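Local coordinates for Steely1 (Dictyostelium discoideum, PDB 2H84), which is a probable polyketide synthase whose C-terminal type III domain, the part described here, probably extends and cyclises polyketide chains, producing only acylpyrones in vitro, at residues Gly18-Ser22 against Gln101-Ala106; Ser32-Ile37 against Leu65-Thr70; Pro131-Phe135 against Arg149-Asn153; Glu241-Val245 against Gly256-Ile261; Lys291-Ile297 against Lys317-Thr322. All coordinates share one frame; numbering follows the deposited sequence.

Interaction 1 (Gly18-Ser22 against Gln101-Ala106)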
# COMPACT_ATOMS: atom_id res chain seq x y z
N GLY A 18 -6.35 17.57 12.92
CA GLY A 18 -5.13 18.34 12.78
C GLY A 18 -4.45 18.08 11.46
O GLY A 18 -4.55 16.98 10.91
N ILE A 19 -3.75 19.08 10.93
CA ILE A 19 -3.04 18.93 9.66
C ILE A 19 -1.69 19.62 9.70
O ILE A 19 -1.50 20.64 10.36
CB ILE A 19 -3.82 19.56 8.51
CG1 ILE A 19 -5.28 19.12 8.54
CG2 ILE A 19 -3.17 19.17 7.19
CD1 ILE A 19 -6.16 19.93 7.62
N GLY A 20 -0.73 19.07 8.97
CA GLY A 20 0.58 19.67 8.93
C GLY A 20 1.22 19.35 7.60
O GLY A 20 1.02 18.26 7.05
N ILE A 21 1.97 20.30 7.06
CA ILE A 21 2.64 20.08 5.79
C ILE A 21 4.14 20.22 5.96
O ILE A 21 4.62 20.63 7.01
CB ILE A 21 2.18 21.09 4.73
CG1 ILE A 21 2.44 22.51 5.22
CG2 ILE A 21 0.71 20.91 4.44
CD1 ILE A 21 2.41 23.54 4.11
N SER A 22 4.87 19.88 4.91
CA SER A 22 6.32 19.96 4.92
C SER A 22 6.82 19.87 3.49
O SER A 22 6.39 18.99 2.74
CB SER A 22 6.90 18.82 5.76
OG SER A 22 8.31 18.80 5.66
N GLN A 101 8.71 15.54 9.46
CA GLN A 101 8.44 16.96 9.58
C GLN A 101 6.94 17.22 9.55
O GLN A 101 6.38 17.89 10.40
CB GLN A 101 9.16 17.70 8.45
CG GLN A 101 9.31 19.17 8.80
CD GLN A 101 10.20 19.89 7.86
OE1 GLN A 101 9.79 20.82 7.11
NE2 GLN A 101 11.43 19.50 7.92
N ALA A 102 6.28 16.65 8.55
CA ALA A 102 4.84 16.82 8.41
C ALA A 102 4.13 16.25 9.64
O ALA A 102 3.36 16.95 10.30
CB ALA A 102 4.35 16.13 7.12
N CYS A 103 4.41 14.98 9.94
CA CYS A 103 3.80 14.30 11.09
C CYS A 103 3.97 15.09 12.37
O CYS A 103 3.02 15.25 13.14
CB CYS A 103 4.44 12.92 11.29
SG CYS A 103 3.86 11.69 10.17
N LEU A 104 5.18 15.58 12.60
CA LEU A 104 5.47 16.36 13.79
C LEU A 104 4.50 17.54 13.82
O LEU A 104 3.76 17.72 14.78
CB LEU A 104 6.92 16.83 13.72
CG LEU A 104 7.83 16.50 14.90
CD1 LEU A 104 7.38 15.21 15.58
CD2 LEU A 104 9.27 16.39 14.42
N ARG A 105 4.48 18.32 12.74
CA ARG A 105 3.61 19.48 12.65
C ARG A 105 2.13 19.15 12.76
O ARG A 105 1.36 19.92 13.33
CB ARG A 105 3.85 20.20 11.34
CG ARG A 105 5.14 20.98 11.33
CD ARG A 105 5.62 21.20 9.94
NE ARG A 105 6.38 22.43 9.85
CZ ARG A 105 7.36 22.62 8.97
NH1 ARG A 105 7.69 21.66 8.13
NH2 ARG A 105 7.99 23.78 8.92
N ALA A 106 1.74 18.01 12.20
CA ALA A 106 0.34 17.58 12.24
C ALA A 106 -0.00 17.13 13.65
O ALA A 106 -1.16 17.18 14.06
CB ALA A 106 0.11 16.44 11.26
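G20 of strand 18-22 lies directly on A106 of helix 101-106, their CA atoms 3.9 Å apart. The axes of the two short segments come within 5.9 Å. Their N-to-C directions differ by 149°, so strand and helix run roughly antiparallel. The approach is close because G20 has no side chain. A CB there would point at the helix and run into the backbone between A102 and A106. Two small residues line the helix side. The CB of A106 sits 3.6 Å from G20 N, and the CB of A102 is 3.9 Å from the CB of S22. Further along, the R105 side chain reaches to I21 O and S22 with its chain extended from CG to NE. Its CD packs 3.1 Å from I21 O. The edge of its guanidinium group faces S22. S22 is the strand residue in the contact whose side chain points at the helix. Its OG lies anti to the backbone N (chi1 174°), which carries it to Q101. S22 OG is 2.9 Å from Q101 OE1; its one proton can go weakly either there or to L98 O, and which is not settled. I19 and I21 point the other way, onto I338 and F339 of helix 335-345. Strand 15-22 therefore has a helix on each face, as expected in the layered thiolase fold. A102 and A106 extend the packing to A212 on strand 209-216, the sheet neighbour of G20, and C103 turns to L137 and L141 of helix 133-141.

Interaction 2 (Ser32-Ile37 against Leu65-Thr70)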
# COMPACT_ATOMS: atom_id res chain seq x y z
N SER A 32 12.25 30.55 -13.57
CA SER A 32 13.64 30.11 -13.68
C SER A 32 13.70 28.63 -14.05
O SER A 32 14.58 28.22 -14.79
CB SER A 32 14.40 30.37 -12.38
OG SER A 32 13.68 29.89 -11.27
N LEU A 33 12.75 27.84 -13.55
CA LEU A 33 12.68 26.43 -13.90
C LEU A 33 12.34 26.38 -15.39
O LEU A 33 12.85 25.55 -16.14
CB LEU A 33 11.59 25.69 -13.10
CG LEU A 33 11.84 25.35 -11.62
CD1 LEU A 33 10.55 24.75 -11.04
CD2 LEU A 33 13.00 24.37 -11.48
N LYS A 34 11.46 27.28 -15.82
CA LYS A 34 11.10 27.34 -17.22
C LYS A 34 12.39 27.51 -17.99
O LYS A 34 12.77 26.65 -18.77
CB LYS A 34 10.19 28.53 -17.49
CG LYS A 34 9.74 28.62 -18.93
CD LYS A 34 9.81 30.05 -19.47
CE LYS A 34 8.89 31.01 -18.73
NZ LYS A 34 8.81 32.32 -19.43
N ASP A 35 13.08 28.63 -17.76
CA ASP A 35 14.33 28.87 -18.46
C ASP A 35 15.21 27.64 -18.43
O ASP A 35 15.46 27.01 -19.45
CB ASP A 35 15.12 30.03 -17.82
CG ASP A 35 14.33 31.31 -17.74
OD1 ASP A 35 13.55 31.61 -18.67
OD2 ASP A 35 14.51 32.04 -16.74
N SER A 36 15.66 27.30 -17.23
CA SER A 36 16.55 26.16 -17.01
C SER A 36 16.19 24.87 -17.70
O SER A 36 16.86 24.47 -18.66
CB SER A 36 16.70 25.89 -15.51
OG SER A 36 17.54 26.86 -14.91
N ILE A 37 15.14 24.21 -17.24
CA ILE A 37 14.81 22.95 -17.87
C ILE A 37 14.43 23.02 -19.35
O ILE A 37 14.76 22.10 -20.10
CB ILE A 37 13.76 22.13 -17.06
CG1 ILE A 37 12.51 21.92 -17.83
CG2 ILE A 37 13.30 22.82 -15.93
CD1 ILE A 37 11.76 20.80 -17.23
N LEU A 65 11.23 21.52 -4.88
CA LEU A 65 11.81 20.32 -5.46
C LEU A 65 13.05 19.82 -4.76
O LEU A 65 13.96 20.59 -4.48
CB LEU A 65 12.15 20.59 -6.93
CG LEU A 65 11.12 21.30 -7.80
CD1 LEU A 65 11.77 21.71 -9.09
CD2 LEU A 65 9.94 20.40 -8.05
N VAL A 66 13.09 18.51 -4.50
CA VAL A 66 14.25 17.91 -3.86
C VAL A 66 15.38 18.08 -4.88
O VAL A 66 16.54 18.25 -4.51
CB VAL A 66 14.01 16.41 -3.57
CG1 VAL A 66 15.31 15.73 -3.15
CG2 VAL A 66 12.98 16.26 -2.47
N ARG A 67 15.03 18.04 -6.17
CA ARG A 67 16.03 18.24 -7.22
C ARG A 67 15.75 19.56 -7.92
O ARG A 67 14.85 19.66 -8.74
CB ARG A 67 15.99 17.11 -8.25
CG ARG A 67 17.00 17.29 -9.39
CD ARG A 67 17.13 16.04 -10.24
NE ARG A 67 18.02 16.26 -11.38
CZ ARG A 67 18.94 15.38 -11.77
NH1 ARG A 67 19.08 14.24 -11.12
NH2 ARG A 67 19.72 15.63 -12.81
N ASP A 68 16.54 20.57 -7.57
CA ASP A 68 16.38 21.90 -8.15
C ASP A 68 17.07 21.94 -9.50
O ASP A 68 18.27 22.15 -9.60
CB ASP A 68 16.99 22.94 -7.20
CG ASP A 68 16.76 24.37 -7.68
OD1 ASP A 68 17.06 25.32 -6.93
OD2 ASP A 68 16.30 24.56 -8.81
N TYR A 69 16.28 21.75 -10.55
CA TYR A 69 16.82 21.74 -11.89
C TYR A 69 17.50 23.02 -12.35
O TYR A 69 18.21 23.02 -13.36
CB TYR A 69 15.72 21.33 -12.88
CG TYR A 69 15.37 19.86 -12.78
CD1 TYR A 69 14.54 19.39 -11.77
CD2 TYR A 69 15.93 18.94 -13.66
CE1 TYR A 69 14.28 18.03 -11.64
CE2 TYR A 69 15.68 17.58 -13.54
CZ TYR A 69 14.85 17.13 -12.53
OH TYR A 69 14.62 15.78 -12.41
N THR A 70 17.31 24.12 -11.63
CA THR A 70 17.95 25.36 -12.02
C THR A 70 19.44 25.27 -11.70
O THR A 70 20.25 26.01 -12.26
CB THR A 70 17.35 26.59 -11.30
OG1 THR A 70 17.88 26.69 -9.97
CG2 THR A 70 15.86 26.46 -11.21
O HOH W 1 20.80 27.32 -14.82
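L33, S36 and I37 of helix 32-37 pack on L65, Y69 and T70 in a mainly apolar contact. It joins helix 30-40 to the loop between strand 62-63 and helix 84-110, away from the predicted active-site cysteine. L33 is central. Its CD2 meets L65 CD1 tip to tip at 3.8 Å and also lies 3.6 Å from T70 CG2. I37 lies near Y69 CB, though the place of its CG2 is doubtful. The Y69 ring leads away from the helix, and its hydroxyl bonds to S188 O. T70 works in two directions. Its OG1 stands between the backbone N and the carbonyl carbon (chi1 79°), which turns OG1 to D68 and leaves CG2 for L33. D68 OD2 accepts T70 OG1 at 2.9 Å and T70 N at 3.0 Å, both from one face of the carboxylate; the second bond closes an Asx turn. Replacing T70 by an alanine would probably open a gap beside L33 and cost D68 OD2 one of its two donors. At the polar margin S36 OG lies beside T70, and a water bridges S36 OG to T70 O. The polar bonds thus shape the loop itself, while apolar contact and this water join it to the helix.

Interaction 3 (Pro131-Phe135 against Arg149-Asn153)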
# COMPACT_ATOMS: atom_id res chain seq x y z
N PRO A 131 11.82 -1.28 5.29
CA PRO A 131 10.49 -1.10 5.90
C PRO A 131 9.87 0.21 5.43
O PRO A 131 10.58 1.20 5.22
CB PRO A 131 10.80 -1.08 7.39
CG PRO A 131 12.11 -1.81 7.52
CD PRO A 131 12.87 -1.34 6.32
N ASP A 132 8.55 0.24 5.30
CA ASP A 132 7.85 1.43 4.83
C ASP A 132 7.98 2.63 5.76
O ASP A 132 8.39 2.50 6.90
CB ASP A 132 6.38 1.11 4.63
CG ASP A 132 5.70 2.09 3.71
OD1 ASP A 132 4.46 2.02 3.60
OD2 ASP A 132 6.39 2.91 3.07
N VAL A 133 7.62 3.81 5.25
CA VAL A 133 7.70 5.04 6.03
C VAL A 133 6.98 5.00 7.38
O VAL A 133 7.50 5.51 8.37
CB VAL A 133 7.14 6.22 5.23
CG1 VAL A 133 7.37 7.52 5.97
CG2 VAL A 133 7.81 6.28 3.87
N ASN A 134 5.80 4.39 7.44
CA ASN A 134 5.09 4.35 8.71
C ASN A 134 5.86 3.64 9.81
O ASN A 134 5.71 3.99 10.98
CB ASN A 134 3.70 3.71 8.55
CG ASN A 134 3.75 2.34 7.90
OD1 ASN A 134 3.60 2.20 6.72
ND2 ASN A 134 3.95 1.34 8.68
N PHE A 135 6.66 2.63 9.46
CA PHE A 135 7.44 1.90 10.46
C PHE A 135 8.59 2.77 10.96
O PHE A 135 8.83 2.88 12.17
CB PHE A 135 8.02 0.61 9.88
CG PHE A 135 8.91 -0.15 10.84
CD1 PHE A 135 8.38 -1.12 11.68
CD2 PHE A 135 10.27 0.13 10.91
CE1 PHE A 135 9.18 -1.80 12.58
CE2 PHE A 135 11.07 -0.54 11.81
CZ PHE A 135 10.52 -1.51 12.64
N ARG A 149 0.14 -0.37 12.01
CA ARG A 149 0.66 0.13 10.73
C ARG A 149 -0.21 -0.20 9.51
O ARG A 149 -0.79 -1.28 9.42
CB ARG A 149 2.07 -0.39 10.46
CG ARG A 149 2.90 -0.72 11.68
CD ARG A 149 4.40 -0.63 11.38
NE ARG A 149 4.79 -1.12 10.05
CZ ARG A 149 4.72 -2.39 9.65
NH1 ARG A 149 4.27 -3.33 10.46
NH2 ARG A 149 5.13 -2.70 8.42
N VAL A 150 -0.25 0.75 8.58
CA VAL A 150 -1.01 0.62 7.33
C VAL A 150 -0.20 1.27 6.20
O VAL A 150 0.06 2.47 6.26
CB VAL A 150 -2.37 1.33 7.42
CG1 VAL A 150 -3.13 1.16 6.13
CG2 VAL A 150 -3.16 0.77 8.57
N SER A 151 0.20 0.50 5.19
CA SER A 151 0.95 1.06 4.06
C SER A 151 0.11 1.23 2.79
O SER A 151 0.02 0.31 1.99
CB SER A 151 2.15 0.17 3.72
OG SER A 151 3.15 0.18 4.74
N LEU A 152 -0.52 2.39 2.62
CA LEU A 152 -1.33 2.65 1.42
C LEU A 152 -0.42 3.15 0.30
O LEU A 152 -0.29 4.37 0.10
CB LEU A 152 -2.38 3.73 1.67
CG LEU A 152 -3.85 3.42 1.98
CD1 LEU A 152 -4.68 4.65 1.60
CD2 LEU A 152 -4.33 2.20 1.20
N ASN A 153 0.22 2.24 -0.43
CA ASN A 153 1.11 2.66 -1.50
C ASN A 153 0.68 2.18 -2.89
O ASN A 153 -0.02 1.18 -3.05
CB ASN A 153 2.52 2.16 -1.20
CG ASN A 153 2.93 2.44 0.23
OD1 ASN A 153 2.98 3.59 0.66
ND2 ASN A 153 3.24 1.38 0.98
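D132 and S151 meet through their side chains, with S151 OG donating to D132 OD1 at 2.5 Å on the anti lone pair. N153 approaches the same oxygen from another direction. Its ND2 donates to D132 OD1 at 3.0 Å, from 49° above the carboxylate plane. The bond stays close to the amide plane of N153, and the carboxylate and amide planes are steeply inclined to each other. D132 CG is anti to the backbone N (chi1 -159°), which sends the carboxylate across to the strand. An alanine in place of D132 would probably leave S151 OG and N153 ND2 without their shared acceptor in a buried setting. N153 ND2 has a second partner, the O of N153 of the second subunit. At the other end R149 meets F135 and N134. R149 bends at chi3, and its NE comes to the edge of the F135 ring, 3.7 Å from F135 CB. F135 CD1 lies over one face of the guanidinium, the two planes being nearly perpendicular at 88°. N134 crosses the R149 side chain at about a right angle. R149 O also bonds to R165 of the second subunit. The peptide bond before P131 is cis, in a loop that in chalcone synthases reaches the partner subunit; here P131 packs on G362 of that subunit. The contact ties helix to strand in a beta-alpha-beta unit, 119-124, 133-141 and 148-153, at the dimer interface of the thiolase fold.

Interaction 4 (Glu241-Val245 against Gly256-Ile261)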
# COMPACT_ATOMS: atom_id res chain seq x y z
N GLU A 241 -7.08 2.02 -18.30
CA GLU A 241 -5.90 1.76 -17.51
C GLU A 241 -4.66 2.44 -18.07
O GLU A 241 -3.73 2.75 -17.32
CB GLU A 241 -5.70 0.26 -17.35
CG GLU A 241 -6.79 -0.36 -16.49
CD GLU A 241 -6.58 -1.84 -16.22
OE1 GLU A 241 -7.42 -2.43 -15.50
OE2 GLU A 241 -5.59 -2.41 -16.72
N ASN A 242 -4.64 2.70 -19.37
CA ASN A 242 -3.48 3.34 -19.98
C ASN A 242 -3.49 4.86 -20.00
O ASN A 242 -2.55 5.48 -20.49
CB ASN A 242 -3.29 2.85 -21.41
CG ASN A 242 -3.06 1.37 -21.49
OD1 ASN A 242 -2.37 0.76 -20.67
ND2 ASN A 242 -3.65 0.76 -22.51
N ALA A 243 -4.55 5.46 -19.46
CA ALA A 243 -4.67 6.92 -19.41
C ALA A 243 -3.47 7.51 -18.67
O ALA A 243 -2.92 8.53 -19.06
CB ALA A 243 -5.92 7.29 -18.71
N MET A 244 -3.09 6.85 -17.58
CA MET A 244 -1.96 7.30 -16.78
C MET A 244 -0.99 6.15 -16.55
O MET A 244 -1.36 5.12 -16.01
CB MET A 244 -2.44 7.82 -15.42
CG MET A 244 -3.29 9.07 -15.50
SD MET A 244 -3.86 9.57 -13.90
CE MET A 244 -2.29 10.25 -13.19
N VAL A 245 0.26 6.33 -16.95
CA VAL A 245 1.25 5.29 -16.79
C VAL A 245 2.36 5.73 -15.84
O VAL A 245 2.78 6.88 -15.82
CB VAL A 245 1.83 4.90 -18.14
CG1 VAL A 245 2.87 3.86 -17.95
CG2 VAL A 245 0.73 4.37 -19.06
N GLY A 256 3.43 8.35 -18.27
CA GLY A 256 2.58 8.47 -19.44
C GLY A 256 1.22 9.05 -19.07
O GLY A 256 0.44 8.44 -18.33
N LEU A 257 0.96 10.24 -19.60
CA LEU A 257 -0.27 10.98 -19.38
C LEU A 257 -1.02 11.22 -20.69
O LEU A 257 -0.55 11.99 -21.54
CB LEU A 257 0.06 12.33 -18.75
CG LEU A 257 0.03 12.54 -17.25
CD1 LEU A 257 0.41 11.40 -16.57
CD2 LEU A 257 0.96 13.50 -16.85
N ASP A 258 -2.18 10.60 -20.84
CA ASP A 258 -3.01 10.71 -22.04
C ASP A 258 -3.63 12.10 -22.19
O ASP A 258 -4.10 12.68 -21.22
CB ASP A 258 -4.12 9.67 -21.96
CG ASP A 258 -4.52 9.14 -23.28
OD1 ASP A 258 -3.67 8.53 -23.96
OD2 ASP A 258 -5.71 9.34 -23.63
N ALA A 259 -3.65 12.62 -23.42
CA ALA A 259 -4.22 13.95 -23.67
C ALA A 259 -5.72 14.02 -23.36
O ALA A 259 -6.28 15.12 -23.21
CB ALA A 259 -3.99 14.34 -25.10
N SER A 260 -6.34 12.85 -23.25
CA SER A 260 -7.77 12.76 -22.97
C SER A 260 -8.12 12.91 -21.49
O SER A 260 -9.27 13.17 -21.12
CB SER A 260 -8.31 11.42 -23.47
OG SER A 260 -7.75 10.37 -22.71
N ILE A 261 -7.14 12.74 -20.62
CA ILE A 261 -7.37 12.85 -19.20
C ILE A 261 -8.28 14.02 -18.80
O ILE A 261 -9.34 13.82 -18.19
CB ILE A 261 -6.03 12.90 -18.43
CG1 ILE A 261 -5.32 11.54 -18.58
CG2 ILE A 261 -6.26 13.18 -16.96
CD1 ILE A 261 -3.96 11.47 -17.98
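V245 and G256 form the tight end of the contact, an antiparallel hydrogen-bonded pair. V245 N donates to G256 O in the carbonyl plane, and G256 N returns a bond of 2.9 Å to V245 O from above the V245 carbonyl plane. G256 presents no side chain to V245, which suits their close approach. M244 and L257 are the adjoining non-hydrogen-bonded pair, with M244 CA directed at G256 O. Beyond them D258 N donates to A243 O at 2.8 Å, nearly straight at 162°. I261, the last residue of the turn, packs back on A243 and M244. Its CD1 lies 3.5 Å from M244 CG, and the two side chains cross at about a right angle. The packing thins elsewhere. M244 CE reaches L257 CD1 only at 4.5 Å. D258 is exposed at the start of the type I turn 258-261. E241 faces another way and forms a salt bridge with K136 of the second subunit. The arrangement is the open end of the beta hairpin 244-249 and 252-257. M244 carries it to the active site: its side chain is about 4 Å from that of C157, the predicted catalytic residue, and about 4 Å from a bound hexaethylene glycol, probably from the crystallisation liquor, that may mark the pocket.

Interaction 5 (Lys291-Ile297 against Lys317-Thr322)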
# COMPACT_ATOMS: atom_id res chain seq x y z
N LYS A 291 -23.10 24.12 -5.59
CA LYS A 291 -22.89 25.50 -6.01
C LYS A 291 -22.68 26.29 -4.74
O LYS A 291 -22.19 27.43 -4.77
CB LYS A 291 -24.12 26.03 -6.75
CG LYS A 291 -24.47 25.28 -8.01
CD LYS A 291 -23.97 25.87 -9.31
CE LYS A 291 -25.14 26.09 -10.21
NZ LYS A 291 -24.80 26.01 -11.60
N ASP A 292 -23.05 25.68 -3.62
CA ASP A 292 -22.90 26.32 -2.32
C ASP A 292 -21.72 25.73 -1.58
O ASP A 292 -21.41 26.15 -0.46
CB ASP A 292 -24.15 26.12 -1.46
CG ASP A 292 -25.39 26.76 -2.07
OD1 ASP A 292 -25.27 27.89 -2.60
OD2 ASP A 292 -26.48 26.13 -2.01
N CYS A 293 -21.04 24.76 -2.19
CA CYS A 293 -19.91 24.11 -1.54
C CYS A 293 -18.54 24.64 -1.94
O CYS A 293 -18.33 25.10 -3.06
CB CYS A 293 -19.95 22.61 -1.81
SG CYS A 293 -21.50 21.81 -1.32
N GLU A 294 -17.61 24.60 -0.99
CA GLU A 294 -16.24 25.03 -1.23
C GLU A 294 -15.60 23.84 -1.92
O GLU A 294 -15.84 22.70 -1.52
CB GLU A 294 -15.51 25.30 0.09
CG GLU A 294 -14.05 25.70 -0.05
CD GLU A 294 -13.87 27.15 -0.49
OE1 GLU A 294 -12.81 27.49 -1.07
OE2 GLU A 294 -14.80 27.95 -0.24
N PHE A 295 -14.81 24.08 -2.95
CA PHE A 295 -14.16 22.99 -3.66
C PHE A 295 -12.68 22.83 -3.36
O PHE A 295 -11.86 23.69 -3.71
CB PHE A 295 -14.39 23.12 -5.16
CG PHE A 295 -15.69 22.53 -5.62
CD1 PHE A 295 -15.71 21.32 -6.30
CD2 PHE A 295 -16.90 23.13 -5.30
CE1 PHE A 295 -16.91 20.73 -6.67
CE2 PHE A 295 -18.10 22.54 -5.66
CZ PHE A 295 -18.11 21.33 -6.34
N LEU A 296 -12.36 21.72 -2.70
CA LEU A 296 -10.99 21.38 -2.31
C LEU A 296 -10.56 20.26 -3.25
O LEU A 296 -10.66 19.07 -2.93
CB LEU A 296 -10.97 20.91 -0.85
CG LEU A 296 -11.71 21.86 0.09
CD1 LEU A 296 -11.64 21.36 1.52
CD2 LEU A 296 -11.13 23.27 -0.03
N ILE A 297 -10.08 20.67 -4.41
CA ILE A 297 -9.66 19.74 -5.45
C ILE A 297 -8.16 19.50 -5.51
O ILE A 297 -7.36 20.42 -5.34
CB ILE A 297 -10.11 20.25 -6.83
CG1 ILE A 297 -11.60 20.61 -6.80
CG2 ILE A 297 -9.84 19.18 -7.90
CD1 ILE A 297 -12.11 21.21 -8.09
N LYS A 317 -14.96 31.60 -6.70
CA LYS A 317 -14.90 31.75 -5.26
C LYS A 317 -14.86 30.42 -4.52
O LYS A 317 -14.26 30.32 -3.46
CB LYS A 317 -16.10 32.54 -4.75
CG LYS A 317 -16.00 34.03 -5.04
CD LYS A 317 -16.71 34.83 -3.98
CE LYS A 317 -17.98 34.22 -3.66
NZ LYS A 317 -18.93 35.26 -3.65
N GLN A 318 -15.51 29.40 -5.09
CA GLN A 318 -15.55 28.08 -4.45
C GLN A 318 -14.28 27.25 -4.68
O GLN A 318 -14.16 26.18 -4.10
CB GLN A 318 -16.76 27.28 -4.96
CG GLN A 318 -17.94 28.19 -5.35
CD GLN A 318 -19.04 27.42 -6.07
OE1 GLN A 318 -19.53 27.83 -7.15
NE2 GLN A 318 -19.42 26.31 -5.46
N THR A 319 -13.36 27.72 -5.53
CA THR A 319 -12.14 26.95 -5.79
C THR A 319 -10.90 27.82 -5.64
O THR A 319 -9.81 27.47 -6.10
CB THR A 319 -12.14 26.35 -7.24
OG1 THR A 319 -12.30 27.40 -8.18
CG2 THR A 319 -13.26 25.35 -7.43
N LYS A 320 -11.06 28.94 -4.95
CA LYS A 320 -9.96 29.85 -4.74
C LYS A 320 -8.84 29.19 -3.93
O LYS A 320 -7.67 29.28 -4.29
CB LYS A 320 -10.45 31.10 -4.02
CG LYS A 320 -9.71 32.36 -4.44
CD LYS A 320 -8.77 32.83 -3.35
CE LYS A 320 -7.84 33.92 -3.87
NZ LYS A 320 -6.95 34.41 -2.80
N ASN A 321 -9.21 28.52 -2.84
CA ASN A 321 -8.24 27.86 -1.97
C ASN A 321 -7.36 26.84 -2.69
O ASN A 321 -6.15 26.79 -2.47
CB ASN A 321 -8.94 27.20 -0.78
CG ASN A 321 -9.36 28.22 0.27
OD1 ASN A 321 -8.56 29.04 0.70
ND2 ASN A 321 -10.62 28.15 0.69
N THR A 322 -7.96 26.02 -3.54
CA THR A 322 -7.20 25.02 -4.27
C THR A 322 -6.29 25.68 -5.32
O THR A 322 -5.21 25.16 -5.62
CB THR A 322 -8.12 24.01 -4.98
OG1 THR A 322 -9.05 24.71 -5.81
CG2 THR A 322 -8.93 23.25 -3.98
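Q318 NE2 donates to C293 O at 2.9 Å, with an N-H...O angle of 166°. The bond lies in the carbonyl plane and almost in the amide plane. Extended beyond CG, the Q318 chain brings its amide to C293 in the loop before the strand. OE1 of the same amide accepts D315 N, and NE2 has a weak second bond to A290 O; the amide is thus held from both ends. Q318 O also faces F295 N, at a distance modelled too short to be certain. F295 lies alongside the Q318 side chain, ring and amide planes 79° apart. Strand 294-297 is the outermost strand within this chain of the mixed sheet of the thiolase fold, next to and parallel with 353-360. The start of helix 320-329 and the 3-10 turn before it pack on it here. T319 CG2 touches F295 CB at 3.4 Å, while T319 OG1 turns to E309. E294 points away from the helix at CB, but a bend at chi2 (77°) swings its carboxylate back. N321 ND2 donates to E294 OE1 at 2.9 Å, well above the carboxylate plane. T322 OG1 bonds to T319 O at 2.9 Å within the first turn of the helix.

Overall arrangement
Interactions 1, 3 and 5 all reach the nine-stranded mixed sheet and are buried. Interaction 1 is on a central strand, while 3 and 5 hold its two outermost strands within this chain, with centres 31 Å apart on opposite sides of the chain's centre. Their chemistry differs. Interaction 1 relies on glycine and alanine packing, interaction 3 on a buried carboxylate beside the partner subunit, and interaction 5 on side-chain amides and backbone. Interactions 2 and 4 lie off that sheet and are more open. Interaction 2 is apolar with a bridging water; interaction 4 is a hairpin held by backbone bonds, close to the predicted catalytic cysteine. No two of the five touch.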